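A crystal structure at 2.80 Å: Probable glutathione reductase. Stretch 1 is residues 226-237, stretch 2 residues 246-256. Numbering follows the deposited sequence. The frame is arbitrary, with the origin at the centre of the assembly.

Stretch 1 226-237: IRILCEDIIQSV
Stretch 2 (246-256) VATTMKHGEIV

The apolar centre of the contact is Leu-229, the last residue of its strand. It is buried, and its CA-to-CB bond points toward stretch 2. Its rotamer is m at chi1 and t at chi2. This sends Leu-229 CD2 over one face of the His-252 ring, 3.6 Å from the ring centroid and 19° off the ring normal, a CH-pi contact. Leu-229 CD1 meets Ile-255 CD1 at 3.9 Å. Both methyls of Leu-229 lie near the His-252 ring, with CD2 over its face, and CD1 also reaches Ile-255. Ile-255 lies in strand 254-256, its CA-to-CB bond also points toward stretch 1, and it has chi1 at -25°, between wells, with chi2 t.

A second apolar patch lies on the sheet. Strands 234-237 and 246-249 run antiparallel, with 156° between their directions and a closest axial approach of 4.5 Å. Ile-234 pairs with Thr-249 (CA to CA 4.8 Å) and Val-237 with Ala-247 (CA to CA 4.4 Å), both as non-hydrogen-bonded pairs. These four side chains share one face. Ile-234 CG2 lies 4.4 Å from Ala-247 CB. Ile-234 is m at chi1 and t at chi2; Val-237 is t.

The backbone fixes the register. Thr-248 N donates to Ser-236 O at 2.8 Å, nearly straight at 169°. Gln-235 N donates to Thr-248 O at 2.6 Å and 142°. Gln-235 has phi/psi of -65/-49, unlike the extended residues beside it. CA-H...O contacts add to the pairing: Ile-234 CA to Thr-248 O at 3.3 Å, Val-237 CA to Val-246 O at 3.4 Å, and Ala-247 CA to Ser-236 O at 3.5 Å. Ser-236 (chi1 p) and Thr-248 (chi1 m) occupy the other face, with OG of Ser-236 3.7 Å from OG1 of Thr-248.

Within stretch 2, Ala-247 N to Ile-255 O (2.9 Å) and Ile-255 N to Ala-247 O (2.8 Å) join its two strands. Gly-253 lies in the turn between them at phi 58°, psi -145°; positive phi favours glycine.

Asp-232 is the buried polar link. It is extended (-155/162), with chi1 t, and its CA-to-CB bond points toward stretch 2. Asp-232 OD2 accepts from His-252 ND1 at 2.6 Å, at the ring edge; the position of OD2 is less certain. Asp-232 OD1 accepts from Ile-233 N at 2.8 Å and, weakly, from Lys-251 N at 3.4 Å. A carboxylate suits a place with several donors. His-252 has chi1 m and chi2 88°.

The outer edge is exposed. Glu-231 has phi/psi of 54/47, and Glu-231 O accepts from Lys-251 NZ at 3.2 Å. The lysine is m at chi1 and t beyond. Glu-231 OE1 is 4.2 Å from Lys-251 NZ, beyond a salt bridge. Selenomethionine Met-250 brings CE to 3.3 Å from Ile-233 CG2, and its CG lies 3.4 Å from Gln-235 OE1. Arg-227, chi1 to chi3 all t, brings NH2 to 4.3 Å from His-252 CD2. Together the stretches bury 805 Å², both sides summed.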

# COMPACT_ATOMS: atom_id res chain seq x y z
N ILE A 226 15.14 -2.83 20.90
CA ILE A 226 14.08 -3.17 21.84
C ILE A 226 14.42 -4.48 22.55
O ILE A 226 14.71 -5.50 21.90
CB ILE A 226 12.68 -3.19 21.18
CG1 ILE A 226 12.41 -1.83 20.49
CG2 ILE A 226 11.60 -3.51 22.21
CD1 ILE A 226 11.09 -1.70 19.76
N ARG A 227 14.44 -4.44 23.87
CA ARG A 227 14.72 -5.63 24.64
C ARG A 227 13.43 -6.43 24.72
O ARG A 227 12.40 -5.91 25.17
CB ARG A 227 15.22 -5.25 26.03
CG ARG A 227 16.10 -6.32 26.66
CD ARG A 227 16.10 -6.20 28.18
NE ARG A 227 16.83 -7.30 28.80
CZ ARG A 227 17.09 -7.41 30.11
NH1 ARG A 227 16.68 -6.47 30.96
NH2 ARG A 227 17.77 -8.46 30.57
N ILE A 228 13.47 -7.67 24.24
CA ILE A 228 12.31 -8.55 24.38
C ILE A 228 12.68 -9.68 25.31
O ILE A 228 13.75 -10.25 25.20
CB ILE A 228 11.80 -9.11 23.04
CG1 ILE A 228 11.65 -7.99 22.00
CG2 ILE A 228 10.47 -9.84 23.22
CD1 ILE A 228 11.33 -8.51 20.61
N LEU A 229 11.78 -9.97 26.23
CA LEU A 229 11.96 -11.01 27.21
C LEU A 229 10.80 -12.00 27.12
O LEU A 229 9.67 -11.70 27.53
CB LEU A 229 12.09 -10.40 28.60
CG LEU A 229 13.28 -9.44 28.74
CD1 LEU A 229 13.32 -8.75 30.10
CD2 LEU A 229 14.60 -10.16 28.46
N CYS A 230 11.10 -13.17 26.58
CA CYS A 230 10.11 -14.22 26.41
C CYS A 230 10.04 -15.18 27.60
O CYS A 230 10.95 -15.21 28.44
CB CYS A 230 10.37 -14.96 25.09
SG CYS A 230 9.53 -14.19 23.68
N GLU A 231 8.95 -15.94 27.67
CA GLU A 231 8.76 -17.01 28.66
C GLU A 231 8.96 -16.50 30.07
O GLU A 231 9.66 -17.13 30.87
CB GLU A 231 9.73 -18.18 28.41
CG GLU A 231 9.82 -18.69 26.98
CD GLU A 231 10.32 -20.12 26.90
OE1 GLU A 231 10.50 -20.75 27.96
OE2 GLU A 231 10.52 -20.63 25.78
N ASP A 232 8.36 -15.36 30.38
CA ASP A 232 8.58 -14.71 31.67
C ASP A 232 7.41 -13.84 32.07
O ASP A 232 6.61 -13.45 31.23
CB ASP A 232 9.86 -13.89 31.62
CG ASP A 232 10.45 -13.63 32.99
OD1 ASP A 232 9.94 -14.16 34.00
OD2 ASP A 232 11.44 -12.87 33.04
N ILE A 233 7.34 -13.52 33.35
CA ILE A 233 6.18 -12.91 33.99
C ILE A 233 6.66 -11.87 35.00
O ILE A 233 7.79 -11.97 35.51
CB ILE A 233 5.34 -14.03 34.67
CG1 ILE A 233 3.84 -13.71 34.64
CG2 ILE A 233 5.84 -14.37 36.08
CD1 ILE A 233 2.96 -14.95 34.73
N ILE A 234 5.84 -10.87 35.29
CA ILE A 234 6.13 -9.95 36.41
C ILE A 234 5.60 -10.49 37.75
O ILE A 234 4.39 -10.70 37.89
CB ILE A 234 5.60 -8.52 36.14
CG1 ILE A 234 6.39 -7.87 35.01
CG2 ILE A 234 5.71 -7.64 37.38
CD1 ILE A 234 5.79 -6.58 34.49
N GLN A 235 6.51 -10.74 38.70
CA GLN A 235 6.16 -11.21 40.06
C GLN A 235 5.36 -10.14 40.82
O GLN A 235 4.31 -10.42 41.41
CB GLN A 235 7.40 -11.58 40.91
CG GLN A 235 8.51 -12.39 40.25
CD GLN A 235 8.30 -13.89 40.31
OE1 GLN A 235 7.23 -14.40 39.95
NE2 GLN A 235 9.32 -14.62 40.74
N SER A 236 5.89 -8.90 40.79
CA SER A 236 5.29 -7.75 41.48
C SER A 236 5.91 -6.43 41.02
O SER A 236 7.06 -6.39 40.57
CB SER A 236 5.48 -7.87 42.99
OG SER A 236 6.85 -7.78 43.30
N VAL A 237 5.14 -5.35 41.16
CA VAL A 237 5.64 -4.02 40.89
C VAL A 237 5.66 -3.23 42.18
O VAL A 237 4.74 -3.36 43.00
CB VAL A 237 4.78 -3.27 39.84
CG1 VAL A 237 5.41 -1.93 39.49
CG2 VAL A 237 4.61 -4.09 38.58
N VAL A 246 9.86 -0.24 40.00
CA VAL A 246 10.70 -1.41 40.04
C VAL A 246 9.80 -2.62 39.86
O VAL A 246 8.85 -2.81 40.62
CB VAL A 246 11.46 -1.52 41.37
CG1 VAL A 246 12.47 -2.66 41.30
CG2 VAL A 246 12.16 -0.21 41.69
N ALA A 247 10.09 -3.41 38.83
CA ALA A 247 9.32 -4.60 38.53
C ALA A 247 10.15 -5.85 38.76
O ALA A 247 11.30 -5.92 38.32
CB ALA A 247 8.84 -4.56 37.10
N THR A 248 9.56 -6.82 39.44
CA THR A 248 10.24 -8.08 39.78
C THR A 248 9.87 -9.20 38.81
O THR A 248 8.71 -9.40 38.46
CB THR A 248 9.98 -8.48 41.25
OG1 THR A 248 10.27 -7.36 42.09
CG2 THR A 248 10.86 -9.67 41.68
N THR A 249 10.89 -9.93 38.39
CA THR A 249 10.76 -10.90 37.34
C THR A 249 11.21 -12.24 37.88
O THR A 249 12.07 -12.28 38.75
CB THR A 249 11.65 -10.47 36.17
OG1 THR A 249 11.07 -9.31 35.55
CG2 THR A 249 11.77 -11.55 35.16
N MSE A 250 10.62 -13.32 37.38
CA MSE A 250 11.09 -14.67 37.72
C MSE A 250 12.50 -14.82 37.25
O MSE A 250 13.40 -15.21 38.01
CB MSE A 250 10.29 -15.75 36.99
CG MSE A 250 9.02 -16.22 37.69
SE MSE A 250 8.49 -17.96 36.89
CE MSE A 250 6.71 -17.55 36.13
N LYS A 251 12.71 -14.47 35.98
CA LYS A 251 13.92 -14.83 35.26
C LYS A 251 14.96 -13.72 35.04
O LYS A 251 16.16 -13.99 35.05
CB LYS A 251 13.54 -15.49 33.94
CG LYS A 251 12.64 -16.71 34.13
CD LYS A 251 12.57 -17.57 32.88
CE LYS A 251 11.63 -18.74 33.10
NZ LYS A 251 11.45 -19.54 31.86
N HIS A 252 14.53 -12.48 34.85
CA HIS A 252 15.48 -11.41 34.54
C HIS A 252 15.65 -10.40 35.65
O HIS A 252 15.86 -9.22 35.38
CB HIS A 252 15.10 -10.73 33.23
CG HIS A 252 14.86 -11.69 32.08
ND1 HIS A 252 13.65 -12.25 31.83
CD2 HIS A 252 15.72 -12.17 31.09
CE1 HIS A 252 13.74 -13.05 30.75
NE2 HIS A 252 15.01 -13.00 30.30
N GLY A 253 15.58 -10.87 36.90
CA GLY A 253 15.76 -10.02 38.09
C GLY A 253 14.77 -8.86 38.17
O GLY A 253 13.60 -8.99 37.75
N GLU A 254 15.22 -7.72 38.69
CA GLU A 254 14.35 -6.54 38.81
C GLU A 254 14.69 -5.41 37.84
O GLU A 254 15.84 -4.96 37.76
CB GLU A 254 14.28 -6.04 40.26
CG GLU A 254 15.61 -5.74 40.94
CD GLU A 254 15.47 -5.62 42.45
OE1 GLU A 254 14.36 -5.85 42.97
OE2 GLU A 254 16.48 -5.30 43.12
N ILE A 255 13.68 -4.96 37.10
CA ILE A 255 13.86 -3.94 36.06
C ILE A 255 13.21 -2.64 36.49
O ILE A 255 12.03 -2.62 36.88
CB ILE A 255 13.26 -4.36 34.70
CG1 ILE A 255 13.17 -5.88 34.56
CG2 ILE A 255 14.05 -3.75 33.55
CD1 ILE A 255 12.88 -6.35 33.15
N VAL A 256 13.98 -1.56 36.43
CA VAL A 256 13.43 -0.26 36.79
C VAL A 256 13.04 0.50 35.54
O VAL A 256 13.80 0.53 34.57
CB VAL A 256 14.41 0.57 37.64
CG1 VAL A 256 13.69 1.77 38.24
CG2 VAL A 256 15.02 -0.26 38.77